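Long-range contacts in uncharacterized protein (Xanthomonas campestris pv. vesicatoria, PDB 4FC9), which is a type III effector secreted into the plant host, whose all-helical C-terminal domain, the part studied here, probably acts as a ubiquitin ligase: residues E35-T40 against Q160-R165; Q42-T47 against L182-P187. All blocks are in the same frame, centred on the assembly; numbering follows the deposited sequence.

Contact 1 of 2, residues E35-T40 against Q160-R165; sequences ERIEDT and QMWKTR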
# COMPACT_ATOMS: atom_id res chain seq x y z
N GLU A 35 -11.51 5.19 9.13
CA GLU A 35 -12.14 3.89 9.27
C GLU A 35 -12.61 3.41 7.90
O GLU A 35 -12.49 2.23 7.56
CB GLU A 35 -13.30 3.95 10.27
CG GLU A 35 -13.85 2.58 10.59
CD GLU A 35 -14.55 2.53 11.92
OE1 GLU A 35 -14.59 3.56 12.62
OE2 GLU A 35 -15.06 1.44 12.28
N ARG A 36 -13.13 4.34 7.10
CA ARG A 36 -13.61 4.03 5.76
C ARG A 36 -12.47 3.58 4.84
O ARG A 36 -12.66 2.68 4.02
CB ARG A 36 -14.32 5.25 5.18
CG ARG A 36 -14.76 5.11 3.73
CD ARG A 36 -15.85 6.12 3.37
NE ARG A 36 -15.48 7.50 3.72
CZ ARG A 36 -15.97 8.17 4.76
NH1 ARG A 36 -15.58 9.42 4.99
NH2 ARG A 36 -16.86 7.60 5.57
N ILE A 37 -11.31 4.20 4.97
CA ILE A 37 -10.14 3.78 4.20
C ILE A 37 -9.80 2.33 4.56
O ILE A 37 -9.59 1.49 3.68
CB ILE A 37 -8.93 4.68 4.46
CG1 ILE A 37 -9.23 6.10 3.96
CG2 ILE A 37 -7.69 4.12 3.78
CD1 ILE A 37 -8.17 7.12 4.33
N GLU A 38 -9.76 2.05 5.86
CA GLU A 38 -9.49 0.70 6.34
C GLU A 38 -10.53 -0.31 5.86
O GLU A 38 -10.18 -1.37 5.37
CB GLU A 38 -9.41 0.68 7.86
CG GLU A 38 -8.21 1.41 8.45
CD GLU A 38 -6.88 0.77 8.08
OE1 GLU A 38 -6.85 -0.41 7.66
OE2 GLU A 38 -5.85 1.45 8.22
N ASP A 39 -11.81 0.02 6.02
CA ASP A 39 -12.87 -0.92 5.67
C ASP A 39 -12.86 -1.21 4.18
O ASP A 39 -13.04 -2.35 3.76
CB ASP A 39 -14.23 -0.39 6.11
CG ASP A 39 -14.37 -0.32 7.62
OD1 ASP A 39 -13.62 -1.02 8.32
OD2 ASP A 39 -15.24 0.43 8.10
N THR A 40 -12.62 -0.18 3.38
CA THR A 40 -12.55 -0.33 1.93
C THR A 40 -11.34 -1.17 1.53
O THR A 40 -11.45 -2.08 0.71
CB THR A 40 -12.49 1.04 1.23
OG1 THR A 40 -13.71 1.76 1.47
CG2 THR A 40 -12.29 0.88 -0.27
N GLN A 160 -2.61 -2.67 -1.25
CA GLN A 160 -1.75 -2.08 -0.22
C GLN A 160 -1.43 -0.64 -0.56
O GLN A 160 -1.52 0.24 0.29
CB GLN A 160 -0.43 -2.84 -0.09
CG GLN A 160 -0.47 -4.01 0.85
CD GLN A 160 0.89 -4.34 1.40
OE1 GLN A 160 1.85 -4.50 0.64
NE2 GLN A 160 1.00 -4.44 2.71
N MSE A 161 -1.05 -0.41 -1.81
CA MSE A 161 -0.70 0.93 -2.24
C MSE A 161 -1.91 1.84 -2.27
O MSE A 161 -1.80 3.04 -2.02
CB MSE A 161 -0.01 0.94 -3.59
CG MSE A 161 0.58 2.32 -3.87
SE MSE A 161 1.38 2.56 -5.56
CE MSE A 161 1.41 4.52 -5.57
N TRP A 162 -3.08 1.27 -2.57
CA TRP A 162 -4.29 2.07 -2.53
C TRP A 162 -4.50 2.62 -1.13
O TRP A 162 -4.76 3.81 -0.96
CB TRP A 162 -5.52 1.28 -2.97
CG TRP A 162 -6.73 2.16 -3.03
CD1 TRP A 162 -7.17 2.88 -4.10
CD2 TRP A 162 -7.64 2.43 -1.96
NE1 TRP A 162 -8.31 3.58 -3.77
CE2 TRP A 162 -8.62 3.32 -2.46
CE3 TRP A 162 -7.74 2.01 -0.63
CZ2 TRP A 162 -9.67 3.79 -1.68
CZ3 TRP A 162 -8.79 2.48 0.14
CH2 TRP A 162 -9.74 3.36 -0.38
N LYS A 163 -4.37 1.76 -0.13
CA LYS A 163 -4.47 2.19 1.25
C LYS A 163 -3.41 3.23 1.57
O LYS A 163 -3.70 4.26 2.16
CB LYS A 163 -4.35 1.02 2.21
CG LYS A 163 -4.33 1.45 3.66
CD LYS A 163 -4.92 0.39 4.56
CE LYS A 163 -3.86 -0.21 5.46
NZ LYS A 163 -4.46 -1.21 6.39
N THR A 164 -2.18 2.95 1.15
CA THR A 164 -1.05 3.85 1.41
C THR A 164 -1.31 5.27 0.91
O THR A 164 -1.11 6.23 1.64
CB THR A 164 0.25 3.32 0.78
OG1 THR A 164 0.66 2.13 1.47
CG2 THR A 164 1.36 4.35 0.88
N ARG A 165 -1.76 5.40 -0.34
CA ARG A 165 -1.99 6.71 -0.92
C ARG A 165 -3.19 7.41 -0.29
O ARG A 165 -3.21 8.64 -0.17
CB ARG A 165 -2.12 6.63 -2.45
CG ARG A 165 -3.37 5.94 -2.96
CD ARG A 165 -3.26 5.54 -4.43
NE ARG A 165 -3.08 6.66 -5.35
CZ ARG A 165 -4.06 7.46 -5.77
NH1 ARG A 165 -5.30 7.29 -5.34
NH2 ARG A 165 -3.79 8.45 -6.62
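I37, E38 and T40 of helix 32-49 meet W162 and K163 of helix 152-171 in an antiparallel helix-helix contact, part apolar and part ionic, near the surface of the bilobal all-helical domain. The local axes run at 174° and approach to 10.0 Å at their closest, a spacing bridged by the indole of W162, which T40 and I37 meet, and by the E38-K163 pair. With CG anti to the backbone N (chi1 -175°), that indole reaches into the gap between the helices. There the T40 side chain crosses that of W162 at about a right angle, and methyl T40 CG2 approaches W162 CH2 obliquely, at 3.6 Å. The torsion that points this methyl at the indole, CG2 anti to the backbone N, also turns T40 OG1 back to donate to R36 O at 2.9 Å. That bond helps hold the rotation of the threonine side chain; the oxygen also accepts T40 N, from its opposite face. I37 meets the ring edge: its carbonyl O lies in the indole plane, 3.8 Å from W162 CZ3, while methyl I37 CG2 packs at 4.1 Å from the same carbon. On the flank beyond I37, E38 and K163 form a salt bridge. The glutamate, bent at chi2 (-65°), offers OE1 through its syn lone pair to K163 NZ at 2.8 Å; OE2 is more distant, so one oxygen takes most of the grip. The aliphatic part of K163 also lies near I37 CG2. Further along helix 32-49, M44 touches W162 and A41 touches K163. Elsewhere on helix 152-171, M161 packs on M84 of helix 79-88 and F93 of helix 91-101, and R165 makes a salt bridge with E87, setting this helix between helix 32-49 and those two.

Contact 2 of 2, residues Q42-T47 against L182-P187; sequences QAMLST and LAVHIP
Apolar packing joins A43 and the selenomethionine M44 to V184 and I186, where the extended segment 182-187, which follows helix 152-171, lies against helix 32-49. The backbones come closest at M44 and I186, whose CA atoms are 6.5 Å apart. From there I186 sends its CD1 methyl onto the helix surface: CD1 sits 4.0 Å from A43 CB and 3.7 Å from M44 CG, and it also approaches T47 OG1. The fold of the isoleucine chain at chi2 (-55°) brings this terminal methyl there. M44 extends the apolar patch toward V184, crossing it at about a right angle. Selenium and terminal methyl both pack against the same valine branch, with M44 SE and M44 CE each 4.0 Å from V184 CG1. Both residues also touch W162, so the tail packs where helix 32-49 and helix 152-171 meet, as plain structural packing.

The end of the T47 side chain meets the CD-CG side of the P187 ring. T47 CG2 is 3.6 Å from P187 CD, and T47 OG1 makes a close contact with that methylene, at 3.2 Å.

Hydrogen bonds are absent between the two segments. With chi1 at -60°, T47 OG1 can donate within its own helix to A43 O, from 37° above the carbonyl plane, while OG1 and CG2 both border P187. Backbone bonds of T47 with R53 and H185 with P55 lie nearby. Across the segments themselves, apolar van der Waals packing dominates, which implies little directional preference.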
# COMPACT_ATOMS: atom_id res chain seq x y z
N GLN A 42 -9.84 -3.37 3.20
CA GLN A 42 -10.14 -4.74 3.59
C GLN A 42 -11.06 -5.41 2.58
O GLN A 42 -10.86 -6.57 2.22
CB GLN A 42 -10.79 -4.76 4.97
CG GLN A 42 -10.84 -6.13 5.63
CD GLN A 42 -11.40 -6.08 7.05
OE1 GLN A 42 -10.69 -6.35 8.02
NE2 GLN A 42 -12.67 -5.72 7.17
N ALA A 43 -12.08 -4.69 2.12
CA ALA A 43 -13.01 -5.19 1.11
C ALA A 43 -12.29 -5.51 -0.20
O ALA A 43 -12.56 -6.52 -0.84
CB ALA A 43 -14.12 -4.18 0.87
N MSE A 44 -11.37 -4.63 -0.58
CA MSE A 44 -10.57 -4.83 -1.79
C MSE A 44 -9.70 -6.07 -1.67
O MSE A 44 -9.60 -6.86 -2.61
CB MSE A 44 -9.70 -3.60 -2.06
CG MSE A 44 -10.51 -2.38 -2.45
SE MSE A 44 -9.48 -0.73 -2.44
CE MSE A 44 -8.41 -1.02 -4.05
N LEU A 45 -9.06 -6.23 -0.51
CA LEU A 45 -8.25 -7.41 -0.23
C LEU A 45 -9.11 -8.65 -0.31
O LEU A 45 -8.69 -9.67 -0.85
CB LEU A 45 -7.63 -7.32 1.15
CG LEU A 45 -6.42 -6.40 1.26
CD1 LEU A 45 -5.86 -6.48 2.67
CD2 LEU A 45 -5.38 -6.81 0.24
N SER A 46 -10.31 -8.56 0.25
CA SER A 46 -11.26 -9.66 0.18
C SER A 46 -11.59 -9.96 -1.27
O SER A 46 -11.61 -11.12 -1.68
CB SER A 46 -12.54 -9.31 0.94
OG SER A 46 -13.43 -10.41 0.93
N THR A 47 -11.85 -8.92 -2.05
CA THR A 47 -12.17 -9.08 -3.45
C THR A 47 -11.03 -9.82 -4.16
O THR A 47 -11.26 -10.82 -4.84
CB THR A 47 -12.44 -7.73 -4.13
OG1 THR A 47 -13.55 -7.09 -3.47
CG2 THR A 47 -12.78 -7.91 -5.59
N LEU A 182 -9.23 7.29 -7.03
CA LEU A 182 -9.38 6.25 -8.03
C LEU A 182 -10.63 5.46 -7.71
O LEU A 182 -10.93 5.20 -6.55
CB LEU A 182 -8.16 5.34 -8.04
CG LEU A 182 -6.85 5.98 -8.50
CD1 LEU A 182 -5.69 5.08 -8.13
CD2 LEU A 182 -6.88 6.22 -10.00
N ALA A 183 -11.36 5.09 -8.76
CA ALA A 183 -12.57 4.30 -8.59
C ALA A 183 -12.19 2.88 -8.21
O ALA A 183 -11.34 2.27 -8.84
CB ALA A 183 -13.39 4.31 -9.86
N VAL A 184 -12.81 2.36 -7.17
CA VAL A 184 -12.61 0.97 -6.81
C VAL A 184 -13.94 0.25 -6.92
O VAL A 184 -15.00 0.85 -6.77
CB VAL A 184 -12.00 0.82 -5.40
CG1 VAL A 184 -10.92 1.86 -5.19
CG2 VAL A 184 -13.06 0.94 -4.33
N HIS A 185 -13.88 -1.04 -7.22
CA HIS A 185 -15.10 -1.78 -7.51
C HIS A 185 -15.21 -3.03 -6.66
O HIS A 185 -14.51 -4.01 -6.88
CB HIS A 185 -15.17 -2.10 -9.00
CG HIS A 185 -15.04 -0.88 -9.86
ND1 HIS A 185 -16.13 -0.11 -10.23
CD2 HIS A 185 -13.96 -0.29 -10.42
CE1 HIS A 185 -15.72 0.89 -10.98
NE2 HIS A 185 -14.41 0.81 -11.11
N ILE A 186 -16.10 -2.96 -5.68
CA ILE A 186 -16.33 -4.07 -4.78
C ILE A 186 -17.56 -4.83 -5.25
O ILE A 186 -18.60 -4.23 -5.51
CB ILE A 186 -16.56 -3.56 -3.34
CG1 ILE A 186 -15.41 -2.65 -2.90
CG2 ILE A 186 -16.75 -4.73 -2.37
CD1 ILE A 186 -14.04 -3.26 -3.03
N PRO A 187 -17.44 -6.17 -5.38
CA PRO A 187 -18.56 -7.03 -5.74
C PRO A 187 -19.78 -6.76 -4.86
O PRO A 187 -19.64 -6.46 -3.68
CB PRO A 187 -18.02 -8.43 -5.46
CG PRO A 187 -16.57 -8.31 -5.69
CD PRO A 187 -16.19 -6.93 -5.24

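Overall arrangement
Reading from the N terminus, helix 32-49 supplies the first half of both contacts, 35-40 and then 42-47. The chain next runs through helices 79-88, 91-101 and 112-129 before 160-165, on helix 152-171, closes a loop with 119 intervening residues and completes contact 1. Segment 182-187 then returns to 42-47 and closes contact 2 across 134 residues. Because the segments alternate along the chain, the two closures cross. Their centres are 10 Å apart and they share packing: W162 NE1 lies 3.4 Å from V184 CG1. Together they tie the N-terminal helix to helix 152-171 and to the C-terminal tail that follows it.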